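Local coordinates for 39 kDa initiator binding protein (Trichomonas vaginalis, PDB 1Q87) that probably recognises the initiator (Inr) element of core promoters in a primitive eukaryote, this chain being its C-domain, at residues 21-33 with 148-160. Residues are numbered along the deposited sequence; the frame is centred on the assembly and turned at random.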
ATOM      1  N   SER A  21      14.802  10.156   5.350  1.00 84.78           N
ATOM      2  CA  SER A  21      13.719  11.184   5.306  1.00 82.27           C
ATOM      3  C   SER A  21      12.521  10.657   4.496  1.00 79.82           C
ATOM      4  O   SER A  21      12.483  10.779   3.266  1.00 79.43           O
ATOM      5  CB  SER A  21      14.247  12.483   4.685  1.00 71.35           C
ATOM      6  OG  SER A  21      13.474  13.591   5.123  1.00 76.66           O
ATOM      7  N   MET A  22      11.559  10.077   5.215  1.00 75.09           N
ATOM      8  CA  MET A  22      10.348   9.485   4.653  1.00 68.48           C
ATOM      9  C   MET A  22       9.495  10.436   3.828  1.00 66.85           C
ATOM     10  O   MET A  22       9.019  11.450   4.309  1.00 65.11           O
ATOM     11  CB  MET A  22       9.479   8.906   5.771  1.00 63.39           C
ATOM     12  CG  MET A  22       8.180   8.269   5.274  1.00 63.21           C
ATOM     13  SD  MET A  22       6.879   8.176   6.549  1.00 70.62           S
ATOM     14  CE  MET A  22       7.561   6.975   7.656  1.00 56.14           C
ATOM     15  N   CYS A  23       9.282  10.079   2.575  1.00 62.81           N
ATOM     16  CA  CYS A  23       8.477  10.889   1.696  1.00 62.38           C
ATOM     17  C   CYS A  23       7.952   9.987   0.575  1.00 60.23           C
ATOM     18  O   CYS A  23       8.592   9.014   0.204  1.00 63.86           O
ATOM     19  CB  CYS A  23       9.327  12.034   1.141  1.00 60.91           C
ATOM     20  SG  CYS A  23       8.334  13.357   0.490  1.00 78.40           S
ATOM     21  N   ILE A  24       6.789  10.284   0.022  1.00 58.31           N
ATOM     22  CA  ILE A  24       6.320   9.407  -1.024  1.00 56.75           C
ATOM     23  C   ILE A  24       7.098   9.722  -2.288  1.00 53.40           C
ATOM     24  O   ILE A  24       7.544  10.854  -2.478  1.00 41.54           O
ATOM     25  CB  ILE A  24       4.817   9.568  -1.254  1.00 54.54           C
ATOM     26  CG1 ILE A  24       4.473  11.035  -1.464  1.00 50.22           C
ATOM     27  CG2 ILE A  24       4.069   9.000  -0.050  1.00 42.82           C
ATOM     28  CD1 ILE A  24       3.141  11.245  -2.215  1.00 53.08           C
ATOM     29  N   GLY A  25       7.274   8.707  -3.130  1.00 49.57           N
ATOM     30  CA  GLY A  25       8.005   8.870  -4.372  1.00 37.00           C
ATOM     31  C   GLY A  25       7.092   8.823  -5.584  1.00 45.87           C
ATOM     32  O   GLY A  25       5.878   8.655  -5.457  1.00 46.26           O
ATOM     33  N   ASN A  26       7.701   8.957  -6.759  1.00 48.84           N
ATOM     34  CA  ASN A  26       7.016   8.970  -8.038  1.00 48.31           C
ATOM     35  C   ASN A  26       5.871   9.945  -7.945  1.00 52.98           C
ATOM     36  O   ASN A  26       4.822   9.751  -8.584  1.00 49.77           O
ATOM     37  CB  ASN A  26       6.495   7.574  -8.406  1.00 47.90           C
ATOM     38  CG  ASN A  26       6.558   7.303  -9.928  1.00 48.10           C
ATOM     39  OD1 ASN A  26       6.328   6.183 -10.397  1.00 48.40           O
ATOM     40  ND2 ASN A  26       6.891   8.332 -10.686  1.00 49.58           N
ATOM     41  N   SER A  27       6.115  11.021  -7.190  1.00 54.31           N
ATOM     42  CA  SER A  27       5.103  12.045  -6.934  1.00 57.04           C
ATOM     43  C   SER A  27       5.624  13.441  -7.171  1.00 56.98           C
ATOM     44  O   SER A  27       6.751  13.737  -6.779  1.00 58.76           O
ATOM     45  CB  SER A  27       4.649  11.980  -5.457  1.00 45.31           C
ATOM     46  OG  SER A  27       4.233  10.679  -5.108  1.00 48.18           O
ATOM     47  N   THR A  28       4.802  14.310  -7.761  1.00 63.51           N
ATOM     48  CA  THR A  28       5.228  15.691  -7.975  1.00 72.06           C
ATOM     49  C   THR A  28       5.223  16.416  -6.639  1.00 71.18           C
ATOM     50  O   THR A  28       4.602  15.966  -5.674  1.00 66.87           O
ATOM     51  CB  THR A  28       4.299  16.488  -8.912  1.00 72.57           C
ATOM     52  OG1 THR A  28       2.989  16.558  -8.342  1.00 85.28           O
ATOM     53  CG2 THR A  28       4.235  15.853 -10.297  1.00 77.24           C
ATOM     54  N   PRO A  29       5.936  17.544  -6.565  1.00 73.82           N
ATOM     55  CA  PRO A  29       6.040  18.374  -5.358  1.00 75.41           C
ATOM     56  C   PRO A  29       4.664  18.693  -4.812  1.00 73.39           C
ATOM     57  O   PRO A  29       4.398  18.509  -3.630  1.00 70.40           O
ATOM     58  CB  PRO A  29       6.758  19.619  -5.859  1.00 77.15           C
ATOM     59  CG  PRO A  29       7.696  19.050  -6.881  1.00 82.02           C
ATOM     60  CD  PRO A  29       6.816  18.050  -7.632  1.00 77.05           C
ATOM     61  N   ASN A  30       3.798  19.189  -5.690  1.00 73.74           N
ATOM     62  CA  ASN A  30       2.421  19.516  -5.330  1.00 75.19           C
ATOM     63  C   ASN A  30       1.682  18.291  -4.762  1.00 69.39           C
ATOM     64  O   ASN A  30       0.967  18.382  -3.768  1.00 72.44           O
ATOM     65  CB  ASN A  30       1.666  20.013  -6.564  1.00 79.82           C
ATOM     66  CG  ASN A  30       2.077  21.414  -6.991  1.00 88.74           C
ATOM     67  OD1 ASN A  30       1.673  21.879  -8.069  1.00 86.39           O
ATOM     68  ND2 ASN A  30       2.873  22.100  -6.154  1.00 84.89           N
ATOM     69  N   GLU A  31       1.843  17.146  -5.409  1.00 60.37           N
ATOM     70  CA  GLU A  31       1.189  15.950  -4.942  1.00 59.56           C
ATOM     71  C   GLU A  31       1.695  15.560  -3.568  1.00 55.74           C
ATOM     72  O   GLU A  31       0.933  15.061  -2.748  1.00 56.69           O
ATOM     73  CB  GLU A  31       1.401  14.816  -5.947  1.00 60.66           C
ATOM     74  CG  GLU A  31       0.740  15.136  -7.295  1.00 72.63           C
ATOM     75  CD  GLU A  31       1.011  14.120  -8.395  1.00 76.01           C
ATOM     76  OE1 GLU A  31       0.411  14.285  -9.483  1.00 85.07           O
ATOM     77  OE2 GLU A  31       1.807  13.174  -8.189  1.00 72.06           O
ATOM     78  N   GLN A  32       2.974  15.812  -3.318  1.00 51.45           N
ATOM     79  CA  GLN A  32       3.584  15.462  -2.043  1.00 57.61           C
ATOM     80  C   GLN A  32       3.001  16.272  -0.901  1.00 62.91           C
ATOM     81  O   GLN A  32       2.676  15.711   0.174  1.00 51.68           O
ATOM     82  CB  GLN A  32       5.085  15.661  -2.110  1.00 48.51           C
ATOM     83  CG  GLN A  32       5.762  14.463  -2.718  1.00 56.73           C
ATOM     84  CD  GLN A  32       7.188  14.737  -3.146  1.00 57.70           C
ATOM     85  OE1 GLN A  32       8.026  13.842  -3.107  1.00 65.42           O
ATOM     86  NE2 GLN A  32       7.466  15.967  -3.575  1.00 45.94           N
ATOM     87  N   GLU A  33       2.866  17.577  -1.138  1.00 59.83           N
ATOM     88  CA  GLU A  33       2.297  18.449  -0.141  1.00 67.87           C
ATOM     89  C   GLU A  33       0.807  18.194  -0.008  1.00 62.93           C
ATOM     90  O   GLU A  33       0.273  18.195   1.099  1.00 59.64           O
ATOM     91  CB  GLU A  33       2.601  19.898  -0.478  1.00 77.75           C
ATOM     92  CG  GLU A  33       4.065  20.223  -0.166  1.00 95.16           C
ATOM     93  CD  GLU A  33       4.578  19.481   1.089  1.00100.53           C
ATOM     94  OE1 GLU A  33       4.016  19.708   2.194  1.00 98.51           O
ATOM     95  OE2 GLU A  33       5.535  18.670   0.960  1.00 95.89           O
ATOM     96  N   GLY A 148       8.401  -9.332  -1.387  1.00 72.22           N
ATOM     97  CA  GLY A 148       8.058  -7.939  -1.624  1.00 57.48           C
ATOM     98  C   GLY A 148       7.726  -7.194  -0.346  1.00 55.28           C
ATOM     99  O   GLY A 148       7.196  -7.796   0.594  1.00 54.35           O
ATOM    100  N   TRP A 149       8.044  -5.897  -0.303  1.00 48.92           N
ATOM    101  CA  TRP A 149       7.754  -5.071   0.865  1.00 45.01           C
ATOM    102  C   TRP A 149       7.718  -3.632   0.416  1.00 44.10           C
ATOM    103  O   TRP A 149       8.124  -3.324  -0.698  1.00 43.94           O
ATOM    104  CB  TRP A 149       8.815  -5.255   1.956  1.00 41.11           C
ATOM    105  CG  TRP A 149      10.192  -4.780   1.554  1.00 55.89           C
ATOM    106  CD1 TRP A 149      10.784  -3.575   1.857  1.00 52.38           C
ATOM    107  CD2 TRP A 149      11.097  -5.462   0.683  1.00 55.54           C
ATOM    108  NE1 TRP A 149      11.999  -3.471   1.218  1.00 56.18           N
ATOM    109  CE2 TRP A 149      12.214  -4.614   0.494  1.00 56.57           C
ATOM    110  CE3 TRP A 149      11.071  -6.716   0.044  1.00 55.69           C
ATOM    111  CZ2 TRP A 149      13.305  -4.982  -0.321  1.00 70.05           C
ATOM    112  CZ3 TRP A 149      12.154  -7.085  -0.764  1.00 62.53           C
ATOM    113  CH2 TRP A 149      13.257  -6.218  -0.937  1.00 66.36           C
ATOM    114  N   PHE A 150       7.202  -2.750   1.266  1.00 39.70           N
ATOM    115  CA  PHE A 150       7.142  -1.343   0.946  1.00 39.79           C
ATOM    116  C   PHE A 150       8.381  -0.711   1.571  1.00 43.72           C
ATOM    117  O   PHE A 150       8.777  -1.060   2.681  1.00 44.79           O
ATOM    118  CB  PHE A 150       5.829  -0.741   1.492  1.00 43.17           C
ATOM    119  CG  PHE A 150       4.627  -1.014   0.592  1.00 40.92           C
ATOM    120  CD1 PHE A 150       4.306  -0.128  -0.434  1.00 37.73           C
ATOM    121  CD2 PHE A 150       3.820  -2.135   0.795  1.00 33.49           C
ATOM    122  CE1 PHE A 150       3.192  -0.332  -1.242  1.00 39.16           C
ATOM    123  CE2 PHE A 150       2.687  -2.366  -0.006  1.00 44.34           C
ATOM    124  CZ  PHE A 150       2.373  -1.449  -1.030  1.00 39.00           C
ATOM    125  N   ASP A 151       9.002   0.169   0.803  1.00 40.48           N
ATOM    126  CA  ASP A 151      10.209   0.876   1.179  1.00 45.14           C
ATOM    127  C   ASP A 151       9.880   1.750   2.380  1.00 52.68           C
ATOM    128  O   ASP A 151       9.048   2.656   2.292  1.00 52.34           O
ATOM    129  CB  ASP A 151      10.654   1.736  -0.026  1.00 54.13           C
ATOM    130  CG  ASP A 151      11.986   2.500   0.199  1.00 54.88           C
ATOM    131  OD1 ASP A 151      12.241   3.076   1.274  1.00 56.56           O
ATOM    132  OD2 ASP A 151      12.780   2.551  -0.753  1.00 62.17           O
ATOM    133  N   GLN A 152      10.527   1.497   3.504  1.00 53.55           N
ATOM    134  CA  GLN A 152      10.257   2.325   4.664  1.00 61.80           C
ATOM    135  C   GLN A 152      10.475   3.831   4.430  1.00 60.79           C
ATOM    136  O   GLN A 152       9.820   4.648   5.061  1.00 66.20           O
ATOM    137  CB  GLN A 152      11.089   1.862   5.858  1.00 67.37           C
ATOM    138  CG  GLN A 152      10.235   1.575   7.080  1.00 84.68           C
ATOM    139  CD  GLN A 152       9.224   0.462   6.838  1.00 90.18           C
ATOM    140  OE1 GLN A 152       8.363   0.559   5.961  1.00 98.40           O
ATOM    141  NE2 GLN A 152       9.327  -0.600   7.617  1.00 95.08           N
ATOM    142  N   ASN A 153      11.370   4.211   3.527  1.00 54.32           N
ATOM    143  CA  ASN A 153      11.608   5.646   3.266  1.00 53.98           C
ATOM    144  C   ASN A 153      10.830   6.298   2.138  1.00 51.79           C
ATOM    145  O   ASN A 153      10.876   7.511   1.990  1.00 48.57           O
ATOM    146  CB  ASN A 153      13.084   5.901   2.998  1.00 68.23           C
ATOM    147  CG  ASN A 153      13.858   6.084   4.256  1.00 70.39           C
ATOM    148  OD1 ASN A 153      13.926   7.193   4.786  1.00 83.86           O
ATOM    149  ND2 ASN A 153      14.434   4.992   4.770  1.00 75.40           N
ATOM    150  N   GLU A 154      10.140   5.492   1.341  1.00 52.04           N
ATOM    151  CA  GLU A 154       9.318   5.941   0.217  1.00 56.23           C
ATOM    152  C   GLU A 154       8.151   4.928   0.325  1.00 55.93           C
ATOM    153  O   GLU A 154       7.969   4.050  -0.526  1.00 49.28           O
ATOM    154  CB  GLU A 154      10.145   5.766  -1.061  1.00 54.19           C
ATOM    155  CG  GLU A 154       9.572   6.382  -2.339  1.00 63.94           C
ATOM    156  CD  GLU A 154      10.657   6.582  -3.399  1.00 64.81           C
ATOM    157  OE1 GLU A 154      10.334   6.662  -4.597  1.00 65.61           O
ATOM    158  OE2 GLU A 154      11.845   6.664  -3.026  1.00 73.41           O
ATOM    159  N   PRO A 155       7.343   5.061   1.389  1.00 52.27           N
ATOM    160  CA  PRO A 155       6.214   4.174   1.682  1.00 44.43           C
ATOM    161  C   PRO A 155       5.160   3.782   0.644  1.00 40.44           C
ATOM    162  O   PRO A 155       4.509   2.778   0.863  1.00 42.29           O
ATOM    163  CB  PRO A 155       5.617   4.746   2.973  1.00 49.87           C
ATOM    164  CG  PRO A 155       6.155   6.114   3.088  1.00 49.46           C
ATOM    165  CD  PRO A 155       7.137   6.385   1.974  1.00 50.77           C
ATOM    166  N   ASN A 156       4.993   4.522  -0.460  1.00 37.41           N
ATOM    167  CA  ASN A 156       4.035   4.144  -1.512  1.00 37.66           C
ATOM    168  C   ASN A 156       4.763   3.295  -2.553  1.00 45.36           C
ATOM    169  O   ASN A 156       4.194   2.937  -3.584  1.00 44.89           O
ATOM    170  CB  ASN A 156       3.447   5.382  -2.223  1.00 29.57           C
ATOM    171  CG  ASN A 156       4.510   6.227  -2.910  1.00 47.43           C
ATOM    172  OD1 ASN A 156       5.632   6.362  -2.408  1.00 47.01           O
ATOM    173  ND2 ASN A 156       4.153   6.838  -4.048  1.00 37.15           N
ATOM    174  N   CYS A 157       6.021   2.965  -2.293  1.00 41.57           N
ATOM    175  CA  CYS A 157       6.784   2.171  -3.255  1.00 38.08           C
ATOM    176  C   CYS A 157       6.941   0.724  -2.815  1.00 38.46           C
ATOM    177  O   CYS A 157       7.572   0.434  -1.797  1.00 42.95           O
ATOM    178  CB  CYS A 157       8.188   2.782  -3.467  1.00 48.47           C
ATOM    179  SG  CYS A 157       9.265   1.818  -4.599  1.00 51.80           S
ATOM    180  N   LEU A 158       6.362  -0.190  -3.580  1.00 36.66           N
ATOM    181  CA  LEU A 158       6.494  -1.606  -3.262  1.00 43.01           C
ATOM    182  C   LEU A 158       7.750  -2.135  -3.974  1.00 46.41           C
ATOM    183  O   LEU A 158       7.899  -2.018  -5.190  1.00 44.75           O
ATOM    184  CB  LEU A 158       5.256  -2.394  -3.733  1.00 41.97           C
ATOM    185  CG  LEU A 158       5.381  -3.933  -3.694  1.00 40.92           C
ATOM    186  CD1 LEU A 158       5.429  -4.384  -2.233  1.00 38.18           C
ATOM    187  CD2 LEU A 158       4.207  -4.625  -4.472  1.00 43.41           C
ATOM    188  N   ILE A 159       8.667  -2.708  -3.216  1.00 50.86           N
ATOM    189  CA  ILE A 159       9.872  -3.251  -3.827  1.00 55.71           C
ATOM    190  C   ILE A 159       9.632  -4.749  -3.976  1.00 51.95           C
ATOM    191  O   ILE A 159       9.129  -5.356  -3.044  1.00 49.07           O
ATOM    192  CB  ILE A 159      11.101  -3.020  -2.926  1.00 52.71           C
ATOM    193  CG1 ILE A 159      11.340  -1.528  -2.724  1.00 53.32           C
ATOM    194  CG2 ILE A 159      12.336  -3.664  -3.550  1.00 57.07           C
ATOM    195  CD1 ILE A 159      12.461  -1.260  -1.716  1.00 50.52           C
ATOM    196  N   LEU A 160       9.977  -5.316  -5.143  1.00 58.12           N
ATOM    197  CA  LEU A 160       9.807  -6.755  -5.465  1.00 62.17           C
ATOM    198  C   LEU A 160      11.093  -7.451  -5.880  1.00 68.41           C
ATOM    199  O   LEU A 160      11.714  -7.077  -6.893  1.00 60.85           O
ATOM    200  CB  LEU A 160       8.826  -6.934  -6.611  1.00 62.63           C
ATOM    201  CG  LEU A 160       7.381  -7.015  -6.167  1.00 77.28           C
ATOM    202  CD1 LEU A 160       6.450  -7.043  -7.382  1.00 77.88           C
ATOM    203  CD2 LEU A 160       7.240  -8.273  -5.307  1.00 79.79           C
TER
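The flat carboxamide of Asn156 grips the backbone of Gly25 by two hydrogen bonds: OD1 accepts from Gly25 N (3.0 Å), tilted 20° from the carbonyl plane, and ND2 donates almost straight to Gly25 O (2.9 Å, N-H...O 174°), which lies in the amide plane. Ile24 CB comes against the same amide, 3.5 Å from Asn156 OD1, the side chains crossing at about a right angle. With CG lodged between the backbone N and carbonyl carbon (chi1 61°), the amide is directed at the glycine, and both bonds fix its rotation. Ser27 OG donates to Gly25 O from the face of that carbonyl opposite the one met by Asn156 ND2, whose second acceptor is Asn171 O. The contact joins the loop leading into helix 29-47 to the turn connecting antiparallel strands 147-151 and 157-162, a beta-hairpin edging the five-stranded sheet. There Asp151 OD1 accepts from Asn153 N, an Asx turn. Asn153 O receives Cys23 N at 3.1 Å, and its OD1 takes Ser21 N. Glu154 OE1 lies 3.2 Å from Gly25 CA and accepts its hydrogen bond from Trp170 NE1. Met22 CG packs on Pro155 CG at 3.7 Å, Met22 also touching Tyr99 and Pro155 touching Ala103, both of helix 95-105.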